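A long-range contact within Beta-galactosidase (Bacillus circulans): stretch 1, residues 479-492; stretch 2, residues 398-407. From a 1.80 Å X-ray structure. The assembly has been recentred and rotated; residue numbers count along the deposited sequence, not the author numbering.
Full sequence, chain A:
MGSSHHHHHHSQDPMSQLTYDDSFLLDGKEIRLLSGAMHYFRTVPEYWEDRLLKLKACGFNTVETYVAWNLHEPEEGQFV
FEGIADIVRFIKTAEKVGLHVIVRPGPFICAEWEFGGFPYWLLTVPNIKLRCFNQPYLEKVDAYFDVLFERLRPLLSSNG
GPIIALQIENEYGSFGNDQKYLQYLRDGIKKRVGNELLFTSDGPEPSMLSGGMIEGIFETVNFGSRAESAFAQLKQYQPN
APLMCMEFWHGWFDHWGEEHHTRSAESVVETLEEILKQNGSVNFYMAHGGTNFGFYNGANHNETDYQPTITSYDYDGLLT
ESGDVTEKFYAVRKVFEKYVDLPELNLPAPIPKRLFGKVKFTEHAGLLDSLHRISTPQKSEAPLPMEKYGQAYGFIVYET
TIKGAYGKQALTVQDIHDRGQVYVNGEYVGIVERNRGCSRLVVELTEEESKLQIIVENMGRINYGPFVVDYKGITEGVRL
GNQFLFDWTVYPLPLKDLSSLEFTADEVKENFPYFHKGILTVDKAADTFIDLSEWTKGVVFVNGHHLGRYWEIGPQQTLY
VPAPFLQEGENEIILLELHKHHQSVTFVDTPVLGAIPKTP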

# COMPACT_ATOMS: atom_id res chain seq x y z
N ARG A 479 26.56 1.74 17.20
CA ARG A 479 27.89 1.68 17.77
C ARG A 479 28.76 2.87 17.43
O ARG A 479 28.58 3.48 16.43
CB ARG A 479 28.60 0.40 17.40
CG ARG A 479 28.77 0.16 15.99
CD ARG A 479 29.17 -1.28 15.70
NE ARG A 479 28.89 -1.73 14.36
CZ ARG A 479 29.68 -1.57 13.31
NH1 ARG A 479 30.82 -0.94 13.39
NH2 ARG A 479 29.33 -2.04 12.15
N LEU A 480 29.70 3.13 18.32
CA LEU A 480 30.72 4.10 18.08
C LEU A 480 31.99 3.30 17.87
O LEU A 480 32.41 2.59 18.72
CB LEU A 480 30.84 4.97 19.33
CG LEU A 480 29.62 5.81 19.68
CD1 LEU A 480 29.72 6.36 20.99
CD2 LEU A 480 29.33 6.89 18.69
N GLY A 481 32.59 3.39 16.71
CA GLY A 481 33.58 2.40 16.38
C GLY A 481 32.93 1.01 16.44
O GLY A 481 31.98 0.76 15.77
N ASN A 482 33.51 0.10 17.20
CA ASN A 482 32.92 -1.21 17.38
C ASN A 482 32.12 -1.31 18.64
O ASN A 482 31.56 -2.34 18.91
CB ASN A 482 33.97 -2.30 17.39
CG ASN A 482 34.65 -2.45 16.07
OD1 ASN A 482 34.05 -2.44 15.05
ND2 ASN A 482 35.93 -2.56 16.13
N GLN A 483 32.08 -0.24 19.41
CA GLN A 483 31.36 -0.28 20.65
C GLN A 483 29.84 -0.02 20.54
O GLN A 483 29.42 1.06 20.34
CB GLN A 483 31.99 0.64 21.69
CG GLN A 483 31.37 0.51 23.05
CD GLN A 483 31.73 1.68 23.93
OE1 GLN A 483 32.84 1.82 24.27
NE2 GLN A 483 30.80 2.51 24.25
N PHE A 484 29.07 -1.07 20.75
CA PHE A 484 27.64 -0.98 20.82
C PHE A 484 27.24 -0.18 22.04
O PHE A 484 27.85 -0.29 23.06
CB PHE A 484 27.03 -2.36 20.94
CG PHE A 484 27.01 -3.15 19.66
CD1 PHE A 484 26.40 -2.65 18.57
CD2 PHE A 484 27.58 -4.38 19.56
CE1 PHE A 484 26.33 -3.36 17.43
CE2 PHE A 484 27.54 -5.06 18.42
CZ PHE A 484 26.91 -4.54 17.34
N LEU A 485 26.18 0.57 21.90
CA LEU A 485 25.60 1.33 22.97
C LEU A 485 24.40 0.62 23.58
O LEU A 485 23.63 0.10 22.88
CB LEU A 485 25.20 2.72 22.48
CG LEU A 485 26.30 3.54 21.80
CD1 LEU A 485 25.80 4.88 21.35
CD2 LEU A 485 27.52 3.67 22.62
N PHE A 486 24.33 0.59 24.89
CA PHE A 486 23.28 -0.07 25.58
C PHE A 486 22.41 0.86 26.49
O PHE A 486 22.71 1.99 26.68
CB PHE A 486 23.85 -1.29 26.30
CG PHE A 486 24.44 -2.32 25.35
CD1 PHE A 486 23.63 -3.08 24.56
CD2 PHE A 486 25.78 -2.47 25.22
CE1 PHE A 486 24.13 -4.00 23.71
CE2 PHE A 486 26.30 -3.38 24.41
CZ PHE A 486 25.51 -4.12 23.60
N ASP A 487 21.30 0.36 26.99
CA ASP A 487 20.44 1.12 27.86
C ASP A 487 19.66 2.19 27.12
O ASP A 487 19.98 3.33 27.18
CB ASP A 487 21.20 1.71 29.06
CG ASP A 487 20.28 2.16 30.15
OD1 ASP A 487 19.09 2.12 29.97
OD2 ASP A 487 20.76 2.53 31.21
N TRP A 488 18.67 1.75 26.36
CA TRP A 488 17.80 2.62 25.63
C TRP A 488 16.40 2.94 26.12
O TRP A 488 15.80 2.15 26.75
CB TRP A 488 17.70 1.87 24.29
CG TRP A 488 18.96 1.82 23.57
CD1 TRP A 488 19.92 0.90 23.72
CD2 TRP A 488 19.45 2.76 22.62
NE1 TRP A 488 20.96 1.17 22.92
CE2 TRP A 488 20.72 2.32 22.25
CE3 TRP A 488 18.94 3.91 22.04
CZ2 TRP A 488 21.47 2.99 21.31
CZ3 TRP A 488 19.70 4.56 21.13
CH2 TRP A 488 20.94 4.12 20.78
N THR A 489 15.95 4.14 25.79
CA THR A 489 14.60 4.58 25.96
C THR A 489 14.09 4.88 24.56
O THR A 489 14.76 5.49 23.82
CB THR A 489 14.49 5.86 26.83
OG1 THR A 489 15.10 5.67 28.10
CG2 THR A 489 13.05 6.19 27.03
N VAL A 490 12.90 4.41 24.22
CA VAL A 490 12.38 4.57 22.87
C VAL A 490 10.95 5.05 22.94
O VAL A 490 10.27 4.72 23.84
CB VAL A 490 12.43 3.29 22.08
CG1 VAL A 490 13.80 2.72 22.10
CG2 VAL A 490 11.40 2.38 22.55
N TYR A 491 10.60 5.85 21.96
CA TYR A 491 9.31 6.42 21.84
C TYR A 491 8.72 6.07 20.47
O TYR A 491 9.07 6.61 19.50
CB TYR A 491 9.42 7.94 22.01
CG TYR A 491 10.17 8.41 23.27
CD1 TYR A 491 9.53 8.70 24.42
CD2 TYR A 491 11.52 8.54 23.27
CE1 TYR A 491 10.24 9.10 25.55
CE2 TYR A 491 12.23 8.94 24.37
CZ TYR A 491 11.59 9.22 25.52
OH TYR A 491 12.28 9.62 26.64
N PRO A 492 7.82 5.14 20.47
CA PRO A 492 7.16 4.76 19.24
C PRO A 492 6.19 5.89 18.83
O PRO A 492 5.45 6.34 19.62
CB PRO A 492 6.43 3.51 19.63
CG PRO A 492 7.14 3.01 20.82
CD PRO A 492 7.52 4.20 21.54
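Stretch 2, residues 398-407: YETTIKGAYG

A threonine sits over the face of a tryptophan here: Thr400 CB lies 3.7 Å from the centroid of the six-membered ring of Trp488, only 6° off the ring normal. Within its own stretch, Trp488 NE1 also donates to Leu485 O at 2.9 Å. Thr400, at chi1 -165° (t), donates from OG1 to Asp487 O at 2.9 Å, so one small side chain serves both an aromatic face and a backbone carbonyl.

Residues 398-403 form an extended strand running antiparallel to strand 488-492, with 158° between their directions and a closest approach of 4.7 Å. The register is set by Glu399 opposite Thr489: Glu399 N donates to Thr489 O at 2.9 Å, and Thr489 N to Glu399 O at 3.0 Å. The Glu399 side chain adds a further hydrogen bond, its OE1 accepting from Tyr491 OH at 3.0 Å. On the other face Tyr398 pairs with Val490, Tyr398 CD1 to Val490 CG1 at 3.6 Å.

The rule is backbone pairing at one end, side chains at the other. Ile402 CG1 meets Leu485 CD1 at 3.9 Å, and Ile402 CD1 lies 4.0 Å from Leu480 CD1. After the strand, Tyr406 returns in a loop: Tyr406 CD1 packs 3.7 Å from Leu480 CD1, while Tyr406 OH accepts from Gln483 NE2 at 2.7 Å, at the end of the type II' turn.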

# COMPACT_ATOMS: atom_id res chain seq x y z
N TYR A 398 14.84 6.68 19.28
CA TYR A 398 15.71 5.86 20.10
C TYR A 398 16.70 6.81 20.82
O TYR A 398 17.23 7.67 20.22
CB TYR A 398 16.55 4.88 19.29
CG TYR A 398 15.85 3.75 18.57
CD1 TYR A 398 15.76 2.49 19.13
CD2 TYR A 398 15.36 3.89 17.30
CE1 TYR A 398 15.17 1.47 18.47
CE2 TYR A 398 14.79 2.87 16.67
CZ TYR A 398 14.69 1.65 17.25
OH TYR A 398 14.12 0.65 16.62
N GLU A 399 16.85 6.63 22.12
CA GLU A 399 17.56 7.58 22.92
C GLU A 399 18.45 6.86 23.97
O GLU A 399 18.02 5.94 24.60
CB GLU A 399 16.53 8.45 23.59
CG GLU A 399 16.90 9.38 24.64
CD GLU A 399 15.72 10.32 25.01
OE1 GLU A 399 15.13 10.16 26.07
OE2 GLU A 399 15.33 11.14 24.19
N THR A 400 19.69 7.30 24.11
CA THR A 400 20.60 6.73 25.08
C THR A 400 21.61 7.76 25.48
O THR A 400 21.86 8.68 24.75
CB THR A 400 21.34 5.49 24.57
OG1 THR A 400 21.95 4.77 25.64
CG2 THR A 400 22.37 5.89 23.60
N THR A 401 22.20 7.57 26.66
CA THR A 401 23.23 8.43 27.14
C THR A 401 24.60 7.78 27.09
O THR A 401 24.80 6.75 27.59
CB THR A 401 22.98 8.91 28.58
OG1 THR A 401 21.65 9.43 28.72
CG2 THR A 401 23.95 9.99 28.94
N ILE A 402 25.53 8.43 26.46
CA ILE A 402 26.89 7.97 26.40
C ILE A 402 27.69 8.65 27.52
O ILE A 402 27.69 9.80 27.66
CB ILE A 402 27.52 8.32 25.09
CG1 ILE A 402 26.76 7.69 23.93
CG2 ILE A 402 28.90 7.85 25.03
CD1 ILE A 402 26.77 8.50 22.72
N LYS A 403 28.39 7.87 28.31
CA LYS A 403 29.15 8.44 29.38
C LYS A 403 30.64 8.44 29.11
O LYS A 403 31.22 7.44 28.94
CB LYS A 403 28.88 7.69 30.63
CG LYS A 403 27.46 7.48 30.75
CD LYS A 403 26.94 7.80 32.04
CE LYS A 403 25.48 7.59 31.97
NZ LYS A 403 24.96 7.82 33.28
N GLY A 404 31.23 9.61 29.15
CA GLY A 404 32.61 9.80 28.87
C GLY A 404 32.82 10.53 27.59
O GLY A 404 32.01 10.46 26.72
N ALA A 405 33.93 11.23 27.51
CA ALA A 405 34.24 11.99 26.35
C ALA A 405 35.02 11.09 25.42
O ALA A 405 36.19 10.92 25.57
CB ALA A 405 35.05 13.16 26.72
N TYR A 406 34.32 10.51 24.46
CA TYR A 406 34.92 9.64 23.48
C TYR A 406 35.74 10.36 22.42
O TYR A 406 36.52 9.76 21.76
CB TYR A 406 33.87 8.79 22.80
CG TYR A 406 33.24 7.70 23.61
CD1 TYR A 406 32.83 6.55 23.03
CD2 TYR A 406 33.09 7.79 24.95
CE1 TYR A 406 32.25 5.57 23.72
CE2 TYR A 406 32.54 6.79 25.66
CZ TYR A 406 32.11 5.67 25.05
OH TYR A 406 31.51 4.65 25.70
N GLY A 407 35.50 11.64 22.22
CA GLY A 407 36.13 12.31 21.11
C GLY A 407 35.53 11.99 19.75
O GLY A 407 34.40 11.70 19.63
O HOH W 1 21.26 5.36 28.75